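Local structure of probable exosome complex exonuclease 2 (Pyrococcus abyssi, 2PO1) at residues D35-E40 / V55-T60; V64-S69 / A162-A167; L152-G157 / P198-K203; A167-V172 / E186-P191; G222-T227 / G243-E248. The protein probably serves as a non-catalytic subunit of the RNA-degrading archaeal exosome and helps to shape the active site of its partner Rrp41. All coordinates share one frame; numbering follows the deposited sequence.

Overall arrangement
Along the chain, contact 1 closes before the others open and joins hairpin strands 39-43 and 51-57; contact 2 sets the next strand of that mixed sheet, 60-71, against the end of helix 152-166. The start of the helix makes contact 3 with strand 197-204 of an antiparallel sheet, whose neighbouring strand 222-228 supplies contact 5. Contacts 2 and 3 interleave, and contact 4 is nested within contact 3. Contacts 1 and 3, centres about 11 Å apart, meet where Tyr36 bonds to Asp154; those of 3 and 5 are about 12 Å apart. Contact 4 adjoins contact 2 through Ala167, its centre about 38 Å from that of contact 5. Helix 152-166 connects the two larger sheets of this subunit.

Contact 1: residues D35-E40 / V55-T60; sequences DYRPIE and VKLGST
Ile39 and Glu40 pair with Leu57 and Lys56 across an antiparallel beta hairpin, Glu40 and Lys56 as the hydrogen-bonded pair and Ile39 and Leu57 as the non-hydrogen-bonded one. The hairpin, strands 39-43 and 51-57, lies at one border of the mixed sheet of this RNase PH-family subunit. Glu40 N bonds to Lys56 O and Lys56 N to Glu40 O, each at 2.8 Å. Further out, Gly58 N donates to Pro38 O at 2.8 Å, and a water that bonds to Pro38 O also reaches Gly58 O. Gly58 is the second residue of the type II' turn Leu57-Thr60, with a positive phi of 56°, where a CB would run into Arg37 CD. Ile39 and Leu57 lie side by side and point the same way, with Ile39 CG1 3.7 Å from Leu57 CD1. The other methyl, Leu57 CD2, comes to the edge of the Tyr36 ring, 4.1 Å from Tyr36 CE2, while Tyr36 OH bonds to Asp154. On the sheet face of Glu40 and Lys56, the NZ of Lys56 makes a salt bridge of 3.2 Å to Glu40 OE2, approaching from above the carboxylate plane. Arg37 bends at its third torsion (chi3 -71°), which places NE; the guanidinium has one face over Leu57 O, a carbonyl that accepts from Thr60 N within the turn. Arg37 NH2 also pairs with Asp211, and NH1 with the carbonyl of Asp149. A water ties the turn to this group, accepting from Arg37 NH1 at 2.9 Å and from Ser59 N at 2.8 Å.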
# COMPACT_ATOMS: atom_id res chain seq x y z
N ASP C 35 4.18 1.84 42.32
CA ASP C 35 4.60 3.19 41.99
C ASP C 35 4.80 3.40 40.50
O ASP C 35 5.37 2.56 39.82
CB ASP C 35 5.89 3.49 42.71
CG ASP C 35 5.72 3.47 44.18
OD1 ASP C 35 4.57 3.61 44.64
OD2 ASP C 35 6.70 3.30 44.88
N TYR C 36 4.34 4.56 40.04
CA TYR C 36 4.72 5.07 38.72
C TYR C 36 6.07 5.68 38.83
O TYR C 36 6.43 6.16 39.90
CB TYR C 36 3.73 6.16 38.29
CG TYR C 36 2.62 5.53 37.54
CD1 TYR C 36 1.66 4.79 38.20
CD2 TYR C 36 2.57 5.60 36.15
CE1 TYR C 36 0.64 4.17 37.51
CE2 TYR C 36 1.56 5.00 35.47
CZ TYR C 36 0.62 4.27 36.14
OH TYR C 36 -0.38 3.61 35.46
N ARG C 37 6.77 5.72 37.70
CA ARG C 37 8.03 6.45 37.60
C ARG C 37 7.61 7.89 37.67
O ARG C 37 6.42 8.15 37.56
CB ARG C 37 8.66 6.17 36.23
CG ARG C 37 9.22 4.81 36.09
CD ARG C 37 9.48 4.49 34.61
NE ARG C 37 8.24 4.32 33.89
CZ ARG C 37 8.18 4.05 32.58
NH1 ARG C 37 9.30 4.00 31.86
NH2 ARG C 37 7.00 3.85 31.99
N PRO C 38 8.57 8.83 37.80
CA PRO C 38 8.10 10.19 37.85
C PRO C 38 7.34 10.57 36.61
O PRO C 38 7.68 10.13 35.51
CB PRO C 38 9.40 11.01 38.00
CG PRO C 38 10.38 10.09 38.62
CD PRO C 38 10.04 8.77 37.93
N ILE C 39 6.25 11.32 36.80
CA ILE C 39 5.36 11.68 35.71
C ILE C 39 5.53 13.15 35.46
O ILE C 39 5.58 13.94 36.40
CB ILE C 39 3.90 11.38 36.03
CG1 ILE C 39 3.69 9.86 36.08
CG2 ILE C 39 3.01 11.88 34.88
CD1 ILE C 39 2.37 9.43 36.80
N GLU C 40 5.64 13.52 34.20
CA GLU C 40 5.62 14.92 33.80
C GLU C 40 4.51 15.06 32.78
O GLU C 40 4.51 14.34 31.81
CB GLU C 40 6.94 15.32 33.13
CG GLU C 40 8.05 15.78 34.05
CD GLU C 40 9.29 16.30 33.27
OE1 GLU C 40 10.42 15.81 33.54
OE2 GLU C 40 9.15 17.19 32.38
N VAL C 55 3.57 13.93 27.64
CA VAL C 55 3.63 13.12 28.86
C VAL C 55 4.92 12.34 28.94
O VAL C 55 5.35 11.78 27.97
CB VAL C 55 2.41 12.21 29.00
CG1 VAL C 55 2.53 11.28 30.18
CG2 VAL C 55 1.17 13.09 29.22
N LYS C 56 5.57 12.37 30.11
CA LYS C 56 6.75 11.56 30.38
C LYS C 56 6.43 10.68 31.55
O LYS C 56 6.03 11.21 32.60
CB LYS C 56 7.95 12.47 30.72
CG LYS C 56 8.22 13.49 29.62
CD LYS C 56 9.53 14.24 29.85
CE LYS C 56 9.53 15.55 29.07
NZ LYS C 56 10.55 16.54 29.59
N LEU C 57 6.56 9.36 31.35
CA LEU C 57 6.53 8.39 32.43
C LEU C 57 7.99 7.94 32.53
O LEU C 57 8.45 7.19 31.68
CB LEU C 57 5.66 7.20 32.04
CG LEU C 57 4.26 7.15 32.60
CD1 LEU C 57 3.48 8.52 32.62
CD2 LEU C 57 3.43 6.02 32.01
N GLY C 58 8.72 8.51 33.49
CA GLY C 58 10.16 8.36 33.55
C GLY C 58 10.60 8.87 32.19
O GLY C 58 10.24 9.99 31.82
N SER C 59 11.28 8.00 31.45
CA SER C 59 11.92 8.39 30.23
C SER C 59 11.03 8.10 29.04
O SER C 59 11.38 8.45 27.94
CB SER C 59 13.23 7.63 30.07
OG SER C 59 14.24 8.19 30.90
N THR C 60 9.91 7.41 29.24
CA THR C 60 8.95 7.25 28.17
C THR C 60 8.34 8.62 27.90
O THR C 60 7.88 9.30 28.81
CB THR C 60 7.80 6.27 28.57
OG1 THR C 60 8.28 4.93 28.48
CG2 THR C 60 6.62 6.43 27.66
O HOH W 1 11.86 5.32 32.17
O HOH W 2 9.27 11.59 34.03

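Contact 2: residues V64-S69 / A162-A167; sequences VGIKTS and AALLNA
Ile66 carries most of the meeting between strand 64-69 and the last turn of helix 152-166, reaching Ala163, Leu164 and Ala167 with its three outer carbons. Its CG1 stands anti to the carbonyl carbon (chi1 -56°) and lies 3.6 Å from Ala163 CB. The second torsion (chi2 -65°) then swings CD1 toward Leu164, where it touches Leu164 CD2 at 3.7 Å; the two side chains cross at about a right angle. The branch methyl Ile66 CG2 faces the end of the helix and comes within 4.2 Å of Ala167 CB. Two residues earlier, on the same side of the strand, Val64 CG1 also meets the methyl of Ala163, 3.7 Å from Ala163 CB. Ala163 CB thus rests against two branched side chains of the strand, and its small side chain is consistent with the 7.9 Å approach of the two segment axes. An alanine in place of Ile66 would probably open a gap beside Leu164 CD2 and Ala167 CB and leave Ala163 CB with Val64 alone among these strand residues. Every touching residue is buried and the contact is wholly apolar. It belongs to the packing of a helix on one face of the mixed sheet, the two directions inclined by 42°. Val139, Ile141 and Val143 of the adjoining strand 135-147 flank Val64 and Ile66, Leu190 covers Leu164 and Ala167 from the loop side, and Ala162 and Leu165, elsewhere on the helix, pack against Ile268 of helix 247-275.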
# COMPACT_ATOMS: atom_id res chain seq x y z
N VAL C 64 0.90 14.08 22.34
CA VAL C 64 -0.36 13.93 21.64
C VAL C 64 -0.82 15.27 21.21
O VAL C 64 -0.72 16.28 21.96
CB VAL C 64 -1.47 13.29 22.57
CG1 VAL C 64 -2.88 13.34 21.91
CG2 VAL C 64 -1.08 11.94 22.84
N GLY C 65 -1.26 15.32 19.97
CA GLY C 65 -1.82 16.57 19.42
C GLY C 65 -3.27 16.31 19.11
O GLY C 65 -3.63 15.19 18.71
N ILE C 66 -4.13 17.31 19.36
CA ILE C 66 -5.54 17.23 19.00
C ILE C 66 -5.74 18.20 17.91
O ILE C 66 -5.35 19.35 18.02
CB ILE C 66 -6.48 17.62 20.18
CG1 ILE C 66 -6.20 16.75 21.42
CG2 ILE C 66 -7.92 17.59 19.74
CD1 ILE C 66 -6.50 15.26 21.30
N LYS C 67 -6.25 17.73 16.78
CA LYS C 67 -6.64 18.66 15.73
C LYS C 67 -8.04 18.34 15.41
O LYS C 67 -8.39 17.17 15.28
CB LYS C 67 -5.87 18.38 14.44
CG LYS C 67 -4.41 18.40 14.54
CD LYS C 67 -3.97 19.80 14.61
CE LYS C 67 -3.90 20.30 13.18
NZ LYS C 67 -3.55 21.70 13.28
N THR C 68 -8.85 19.38 15.22
CA THR C 68 -10.25 19.22 14.90
C THR C 68 -10.58 19.90 13.59
O THR C 68 -9.94 20.86 13.20
CB THR C 68 -11.07 19.84 15.98
OG1 THR C 68 -10.85 21.25 15.92
CG2 THR C 68 -10.61 19.32 17.32
N SER C 69 -11.55 19.36 12.86
CA SER C 69 -12.12 20.11 11.78
C SER C 69 -13.60 19.80 11.76
O SER C 69 -14.14 19.15 12.66
CB SER C 69 -11.46 19.69 10.48
OG SER C 69 -11.56 18.29 10.40
N ALA C 162 -5.23 14.31 28.49
CA ALA C 162 -4.75 15.64 28.90
C ALA C 162 -4.80 16.56 27.69
O ALA C 162 -5.09 17.75 27.82
CB ALA C 162 -3.32 15.56 29.50
N ALA C 163 -4.54 16.05 26.49
CA ALA C 163 -4.53 16.90 25.30
C ALA C 163 -6.00 17.33 25.01
O ALA C 163 -6.29 18.49 24.72
CB ALA C 163 -3.92 16.17 24.13
N LEU C 164 -6.94 16.40 25.18
CA LEU C 164 -8.38 16.69 24.95
C LEU C 164 -8.89 17.74 25.94
O LEU C 164 -9.67 18.66 25.60
CB LEU C 164 -9.15 15.38 25.08
CG LEU C 164 -9.02 14.48 23.87
CD1 LEU C 164 -9.61 13.18 24.28
CD2 LEU C 164 -9.87 15.08 22.75
N LEU C 165 -8.45 17.62 27.19
CA LEU C 165 -8.77 18.61 28.20
C LEU C 165 -8.15 19.94 27.86
O LEU C 165 -8.71 20.95 28.14
CB LEU C 165 -8.31 18.20 29.58
CG LEU C 165 -9.13 17.03 30.15
CD1 LEU C 165 -8.31 16.37 31.26
CD2 LEU C 165 -10.51 17.51 30.61
N ASN C 166 -6.98 19.91 27.24
CA ASN C 166 -6.28 21.13 26.82
C ASN C 166 -6.86 21.80 25.57
O ASN C 166 -6.52 22.96 25.25
CB ASN C 166 -4.83 20.77 26.50
CG ASN C 166 -4.03 21.94 26.02
OD1 ASN C 166 -3.51 21.91 24.96
ND2 ASN C 166 -3.93 22.99 26.84
N ALA C 167 -7.68 21.06 24.85
CA ALA C 167 -8.05 21.43 23.52
C ALA C 167 -8.98 22.60 23.62
O ALA C 167 -9.82 22.67 24.54
CB ALA C 167 -8.69 20.28 22.81

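Contact 3: residues L152-G157 / P198-K203; sequences LMDAIG and PVTFAK
Asp154 reaches from the first turn of helix 152-166 across to Pro198 and Thr200. Its CB lies 3.5 Å from Pro198 O, and CG, held anti to the carbonyl carbon (chi1 -63°), comes still nearer to that oxygen, at 3.1 Å. At the tip the two carboxylate oxygens divide the work. OD1 accepts from Thr200 OG1 at 2.5 Å, on its syn side and 24° out of the carboxylate plane. OD2 lies 2.7 Å from Thr200 N, a weak, bent hydrogen bond, and is also bonded to Tyr36 OH and Asn151 ND2, so this buried group is held from several directions. In the RNase PH fold the helix here passes beside strand 197-204 of the second, antiparallel sheet, running nearly opposite to it at 170°, and Asp154 makes the polar link between them. Thr200 OG1 bonds in addition to Thr225 OG1 on the adjacent strand. Apolar contacts complete the approach: Pro198 CD sits 3.7 Å from Gly157 CA, where a CB on Gly157 would strike Pro198 CG. Met153 CG, anti to the backbone N, packs 4.2 Å from Pro198 CB, while Leu109, Val112 and Ile113 of helix 104-118 border the methionine.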
# COMPACT_ATOMS: atom_id res chain seq x y z
N LEU C 152 3.88 2.52 27.14
CA LEU C 152 3.28 3.40 26.21
C LEU C 152 1.79 3.55 26.47
O LEU C 152 1.24 4.61 26.33
CB LEU C 152 3.51 2.86 24.78
CG LEU C 152 4.96 2.74 24.34
CD1 LEU C 152 5.05 2.19 22.92
CD2 LEU C 152 5.63 4.12 24.49
N MET C 153 1.09 2.46 26.81
CA MET C 153 -0.32 2.54 26.94
C MET C 153 -0.74 3.64 27.91
O MET C 153 -1.55 4.50 27.58
CB MET C 153 -0.84 1.19 27.40
CG MET C 153 -2.32 1.23 27.56
SD MET C 153 -3.09 0.99 26.00
CE MET C 153 -2.71 -0.75 25.69
N ASP C 154 -0.15 3.67 29.09
CA ASP C 154 -0.60 4.66 30.06
C ASP C 154 -0.13 6.03 29.65
O ASP C 154 -0.84 7.00 29.76
CB ASP C 154 -0.09 4.37 31.45
CG ASP C 154 -0.60 3.06 32.00
OD1 ASP C 154 -1.24 2.35 31.24
OD2 ASP C 154 -0.37 2.73 33.20
N ALA C 155 1.09 6.10 29.17
CA ALA C 155 1.63 7.40 28.78
C ALA C 155 0.76 7.96 27.67
O ALA C 155 0.45 9.13 27.69
CB ALA C 155 3.06 7.24 28.32
N ILE C 156 0.33 7.11 26.70
CA ILE C 156 -0.47 7.58 25.59
C ILE C 156 -1.87 7.95 26.08
O ILE C 156 -2.41 8.96 25.67
CB ILE C 156 -0.58 6.53 24.43
CG1 ILE C 156 0.76 6.34 23.72
CG2 ILE C 156 -1.66 7.00 23.46
CD1 ILE C 156 0.84 5.08 23.00
N GLY C 157 -2.48 7.19 27.00
CA GLY C 157 -3.81 7.56 27.45
C GLY C 157 -3.81 8.84 28.29
O GLY C 157 -4.75 9.64 28.22
N PRO C 198 -5.54 5.14 31.69
CA PRO C 198 -5.24 3.70 31.76
C PRO C 198 -4.20 3.50 32.82
O PRO C 198 -3.26 4.32 32.95
CB PRO C 198 -4.65 3.35 30.39
CG PRO C 198 -4.64 4.60 29.60
CD PRO C 198 -4.82 5.78 30.56
N VAL C 199 -4.38 2.45 33.61
CA VAL C 199 -3.29 2.04 34.45
C VAL C 199 -2.88 0.64 34.04
O VAL C 199 -3.73 -0.21 33.88
CB VAL C 199 -3.72 2.12 35.91
CG1 VAL C 199 -2.68 1.50 36.76
CG2 VAL C 199 -3.97 3.63 36.28
N THR C 200 -1.59 0.40 33.87
CA THR C 200 -1.12 -0.83 33.25
C THR C 200 -0.16 -1.55 34.17
O THR C 200 0.65 -0.93 34.81
CB THR C 200 -0.46 -0.51 31.91
OG1 THR C 200 -1.48 -0.16 30.98
CG2 THR C 200 0.29 -1.66 31.43
N PHE C 201 -0.35 -2.86 34.30
CA PHE C 201 0.50 -3.71 35.15
C PHE C 201 1.22 -4.72 34.29
O PHE C 201 0.64 -5.24 33.34
CB PHE C 201 -0.36 -4.48 36.19
CG PHE C 201 -1.21 -3.58 37.04
CD1 PHE C 201 -2.37 -2.98 36.51
CD2 PHE C 201 -0.85 -3.29 38.34
CE1 PHE C 201 -3.14 -2.10 37.28
CE2 PHE C 201 -1.63 -2.42 39.12
CZ PHE C 201 -2.75 -1.82 38.58
N ALA C 202 2.48 -5.01 34.63
CA ALA C 202 3.21 -6.14 34.05
C ALA C 202 3.11 -7.26 35.05
O ALA C 202 3.30 -7.05 36.22
CB ALA C 202 4.65 -5.77 33.83
N LYS C 203 2.75 -8.45 34.59
CA LYS C 203 2.90 -9.60 35.44
C LYS C 203 4.27 -10.19 35.15
O LYS C 203 4.60 -10.54 34.00
CB LYS C 203 1.81 -10.62 35.16
CG LYS C 203 1.98 -11.94 35.87
CD LYS C 203 0.65 -12.66 35.93
CE LYS C 203 0.82 -13.98 36.67
NZ LYS C 203 -0.52 -14.62 36.77

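Contact 4: residues A167-V172 / E186-P191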
# COMPACT_ATOMS: atom_id res chain seq x y z
N ALA C 167 -7.68 21.06 24.85
CA ALA C 167 -8.05 21.43 23.52
C ALA C 167 -8.98 22.60 23.62
O ALA C 167 -9.82 22.67 24.54
CB ALA C 167 -8.69 20.28 22.81
N ARG C 168 -8.72 23.54 22.74
CA ARG C 168 -9.61 24.67 22.51
C ARG C 168 -9.81 24.68 21.01
O ARG C 168 -8.85 24.71 20.25
CB ARG C 168 -9.01 25.98 23.01
CG ARG C 168 -9.02 26.05 24.51
CD ARG C 168 -8.97 27.42 25.07
NE ARG C 168 -10.20 28.20 24.81
CZ ARG C 168 -11.27 28.29 25.61
NH1 ARG C 168 -11.36 27.60 26.76
NH2 ARG C 168 -12.30 29.04 25.22
N VAL C 169 -11.07 24.66 20.62
CA VAL C 169 -11.48 24.49 19.25
C VAL C 169 -12.32 25.71 18.89
O VAL C 169 -12.92 26.33 19.78
CB VAL C 169 -12.26 23.15 19.09
CG1 VAL C 169 -11.33 21.94 19.42
CG2 VAL C 169 -13.49 23.13 20.00
N PRO C 170 -12.32 26.10 17.59
CA PRO C 170 -13.10 27.26 17.13
C PRO C 170 -14.57 27.07 17.49
O PRO C 170 -15.12 25.99 17.25
CB PRO C 170 -12.95 27.22 15.61
CG PRO C 170 -11.72 26.38 15.35
CD PRO C 170 -11.59 25.43 16.50
N LYS C 171 -15.17 28.10 18.11
CA LYS C 171 -16.61 28.15 18.25
C LYS C 171 -17.20 28.12 16.85
O LYS C 171 -16.73 28.79 15.93
CB LYS C 171 -17.08 29.43 18.94
CG LYS C 171 -16.90 29.45 20.43
CD LYS C 171 -18.03 30.16 21.11
CE LYS C 171 -18.03 30.01 22.63
NZ LYS C 171 -18.26 28.61 23.13
N VAL C 172 -18.25 27.33 16.69
CA VAL C 172 -18.82 27.15 15.37
C VAL C 172 -20.30 27.48 15.51
O VAL C 172 -20.95 27.06 16.45
CB VAL C 172 -18.53 25.71 14.85
CG1 VAL C 172 -19.49 25.31 13.77
CG2 VAL C 172 -17.13 25.64 14.32
N GLU C 186 -13.19 32.96 18.47
CA GLU C 186 -13.43 32.48 19.83
C GLU C 186 -13.38 30.97 19.83
O GLU C 186 -13.90 30.29 18.94
CB GLU C 186 -14.79 32.95 20.37
CG GLU C 186 -14.98 32.80 21.88
CD GLU C 186 -16.42 33.05 22.35
OE1 GLU C 186 -17.16 33.81 21.68
OE2 GLU C 186 -16.81 32.50 23.40
N THR C 187 -12.73 30.43 20.86
CA THR C 187 -12.58 29.02 20.96
C THR C 187 -13.33 28.58 22.20
O THR C 187 -13.81 29.39 22.96
CB THR C 187 -11.09 28.60 21.01
OG1 THR C 187 -10.43 29.34 22.05
CG2 THR C 187 -10.41 28.90 19.69
N GLU C 188 -13.49 27.28 22.35
CA GLU C 188 -14.17 26.75 23.51
C GLU C 188 -13.54 25.44 23.75
O GLU C 188 -12.93 24.88 22.84
CB GLU C 188 -15.65 26.55 23.17
CG GLU C 188 -15.80 25.91 21.82
CD GLU C 188 -17.19 25.47 21.50
OE1 GLU C 188 -17.29 24.45 20.84
OE2 GLU C 188 -18.17 26.14 21.87
N PRO C 189 -13.72 24.89 24.95
CA PRO C 189 -13.17 23.54 25.11
C PRO C 189 -13.98 22.52 24.34
O PRO C 189 -15.06 22.83 23.84
CB PRO C 189 -13.37 23.24 26.59
CG PRO C 189 -13.68 24.61 27.23
CD PRO C 189 -14.34 25.39 26.18
N LEU C 190 -13.47 21.31 24.30
CA LEU C 190 -14.17 20.20 23.65
C LEU C 190 -15.10 19.68 24.74
O LEU C 190 -14.90 20.03 25.91
CB LEU C 190 -13.13 19.17 23.22
CG LEU C 190 -12.92 18.62 21.80
CD1 LEU C 190 -13.59 19.33 20.68
CD2 LEU C 190 -11.40 18.27 21.56
N PRO C 191 -16.17 18.94 24.39
CA PRO C 191 -16.97 18.55 25.56
C PRO C 191 -16.34 17.36 26.26
O PRO C 191 -16.75 16.22 26.02
CB PRO C 191 -18.34 18.24 24.94
CG PRO C 191 -18.03 17.82 23.52
CD PRO C 191 -16.79 18.54 23.11
O HOH W 3 -11.29 20.70 25.57
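The guanidinium of Arg168 lies with one face over the backbone of the facing strand, Glu188 C standing 4.0 Å above its centre and Pro189 N offset toward the rim. At its edge, in the plane, is Thr187 OG1, which accepts from Arg168 NE at 3.0 Å in a nearly straight bond (166°). Arg168 NH2 adds a weak bond to Thr187 O, and the bend at the third torsion (chi3 68°) sets NE where the hydroxyl can meet it. The other flat group, the Glu188 carboxylate, offers the anti lone pair of OE2 to Lys171 NZ, making a salt bridge of 2.8 Å. Arg168, Val169 and Lys171 belong to the central strand of a small three-stranded antiparallel sheet, in which 186-189 is an outer strand. Val169 and Glu188 form its hydrogen-bonded pair, with Val169 N 2.9 Å from Glu188 O and the return bond from Glu188 N to Val169 O. Lys171 N then donates to Glu186 O at 2.7 Å. An alanine in place of Lys171 would probably leave Glu188 OE2 without its ammonium partner and its carboxylate freer to turn. Toward the protein interior, Leu190 spreads its two methyls, CD1 lying 3.7 Å from Val169 CG1 and CD2 3.6 Å from Ala167 CB. A water donates to Ala167 O and accepts from Leu190 N.

Contact 5: residues G222-T227 / G243-E248; sequences GKITIT and GAFKLE
Gly222, Lys223 and Ile224 begin strand 222-228 and receive the ring of Phe245, which stands in the loop just ahead of helix 247-275. In Phe245 a chi1 of -71° puts CG anti to the carbonyl carbon, on the strand side. Ile224 CB lies over one face of the ring in a CH-pi contact, 4.2 Å from the ring centroid and displaced toward the rim. Ile224 CG2 touches Phe245 CE1 at 3.7 Å. At the ring edge, in its plane, is Lys223 N, 3.4 Å from Phe245 CZ. The strand belongs to the antiparallel sheet of the second RNase PH-family domain, and helix 247-275 continues over it, with Val250 and Ala253 also packing on Ile224. Lys246 holds the N-cap position of that helix, and its N-H is bonded to Glu249 OE1. Lys203 and Lys239 of the flanking strands touch Phe245, whose backbone also bonds to a neighbouring subunit. Beside the ring the two chains come close at a pair of glycines, Gly222 CA lying 4.4 Å from Gly243 CA. A CB on Gly222 would press on both Gly243 CA and Phe245 CE2, and Gly243 has a positive phi of 72°, which by itself favours glycine.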
# COMPACT_ATOMS: atom_id res chain seq x y z
N GLY C 222 3.20 -11.06 31.01
CA GLY C 222 1.99 -10.55 30.38
C GLY C 222 1.68 -9.21 30.99
O GLY C 222 2.42 -8.72 31.84
N LYS C 223 0.58 -8.60 30.56
CA LYS C 223 0.35 -7.22 30.93
C LYS C 223 -1.13 -7.03 30.90
O LYS C 223 -1.81 -7.75 30.20
CB LYS C 223 1.02 -6.35 29.90
CG LYS C 223 0.60 -4.93 29.85
CD LYS C 223 1.44 -4.24 28.79
CE LYS C 223 2.59 -3.57 29.46
NZ LYS C 223 3.39 -2.68 28.60
N ILE C 224 -1.63 -6.12 31.72
CA ILE C 224 -3.05 -5.86 31.73
C ILE C 224 -3.22 -4.40 31.97
O ILE C 224 -2.51 -3.81 32.79
CB ILE C 224 -3.86 -6.74 32.83
CG1 ILE C 224 -5.37 -6.55 32.62
CG2 ILE C 224 -3.44 -6.37 34.22
CD1 ILE C 224 -6.24 -7.58 33.32
N THR C 225 -4.12 -3.81 31.20
CA THR C 225 -4.40 -2.39 31.32
C THR C 225 -5.84 -2.27 31.73
O THR C 225 -6.70 -2.94 31.14
CB THR C 225 -4.21 -1.67 29.99
OG1 THR C 225 -2.81 -1.61 29.68
CG2 THR C 225 -4.79 -0.29 30.07
N ILE C 226 -6.07 -1.51 32.80
CA ILE C 226 -7.39 -1.13 33.28
C ILE C 226 -7.55 0.38 33.16
O ILE C 226 -6.79 1.12 33.77
CB ILE C 226 -7.57 -1.43 34.83
CG1 ILE C 226 -6.98 -2.81 35.21
CG2 ILE C 226 -9.00 -1.28 35.22
CD1 ILE C 226 -7.68 -3.97 34.47
N THR C 227 -8.54 0.82 32.42
CA THR C 227 -8.81 2.22 32.26
C THR C 227 -10.08 2.60 32.97
O THR C 227 -11.13 2.00 32.74
CB THR C 227 -8.99 2.54 30.75
OG1 THR C 227 -7.83 2.12 30.06
CG2 THR C 227 -9.24 4.03 30.54
N GLY C 243 1.28 -14.59 28.52
CA GLY C 243 1.03 -14.80 29.96
C GLY C 243 -0.44 -14.99 30.24
O GLY C 243 -1.28 -14.97 29.34
N ALA C 244 -0.74 -15.14 31.53
CA ALA C 244 -2.04 -15.46 32.00
C ALA C 244 -2.18 -14.76 33.33
O ALA C 244 -1.21 -14.62 34.05
CB ALA C 244 -2.18 -16.92 32.20
N PHE C 245 -3.39 -14.32 33.63
CA PHE C 245 -3.63 -13.70 34.91
C PHE C 245 -4.63 -14.54 35.63
O PHE C 245 -5.46 -15.21 35.01
CB PHE C 245 -4.17 -12.31 34.70
CG PHE C 245 -3.15 -11.34 34.19
CD1 PHE C 245 -2.52 -10.47 35.05
CD2 PHE C 245 -2.81 -11.33 32.84
CE1 PHE C 245 -1.60 -9.58 34.63
CE2 PHE C 245 -1.86 -10.42 32.38
CZ PHE C 245 -1.24 -9.53 33.30
N LYS C 246 -4.55 -14.52 36.95
CA LYS C 246 -5.53 -15.13 37.80
C LYS C 246 -6.64 -14.11 37.96
O LYS C 246 -6.40 -12.90 37.85
CB LYS C 246 -4.93 -15.45 39.17
CG LYS C 246 -3.83 -16.49 39.16
CD LYS C 246 -4.34 -17.77 38.54
CE LYS C 246 -3.38 -18.91 38.75
NZ LYS C 246 -3.91 -20.06 38.01
N LEU C 247 -7.85 -14.60 38.20
CA LEU C 247 -9.01 -13.73 38.43
C LEU C 247 -8.73 -12.74 39.60
O LEU C 247 -9.11 -11.56 39.55
CB LEU C 247 -10.24 -14.59 38.76
CG LEU C 247 -11.66 -14.01 38.90
CD1 LEU C 247 -12.08 -13.90 40.30
CD2 LEU C 247 -11.84 -12.69 38.17
N GLU C 248 -8.05 -13.22 40.63
CA GLU C 248 -7.71 -12.39 41.78
C GLU C 248 -6.66 -11.37 41.41
O GLU C 248 -6.58 -10.36 42.06
CB GLU C 248 -7.24 -13.23 42.94
CG GLU C 248 -6.70 -14.55 42.47
CD GLU C 248 -7.80 -15.58 42.22
OE1 GLU C 248 -8.75 -15.69 43.07
OE2 GLU C 248 -7.70 -16.26 41.17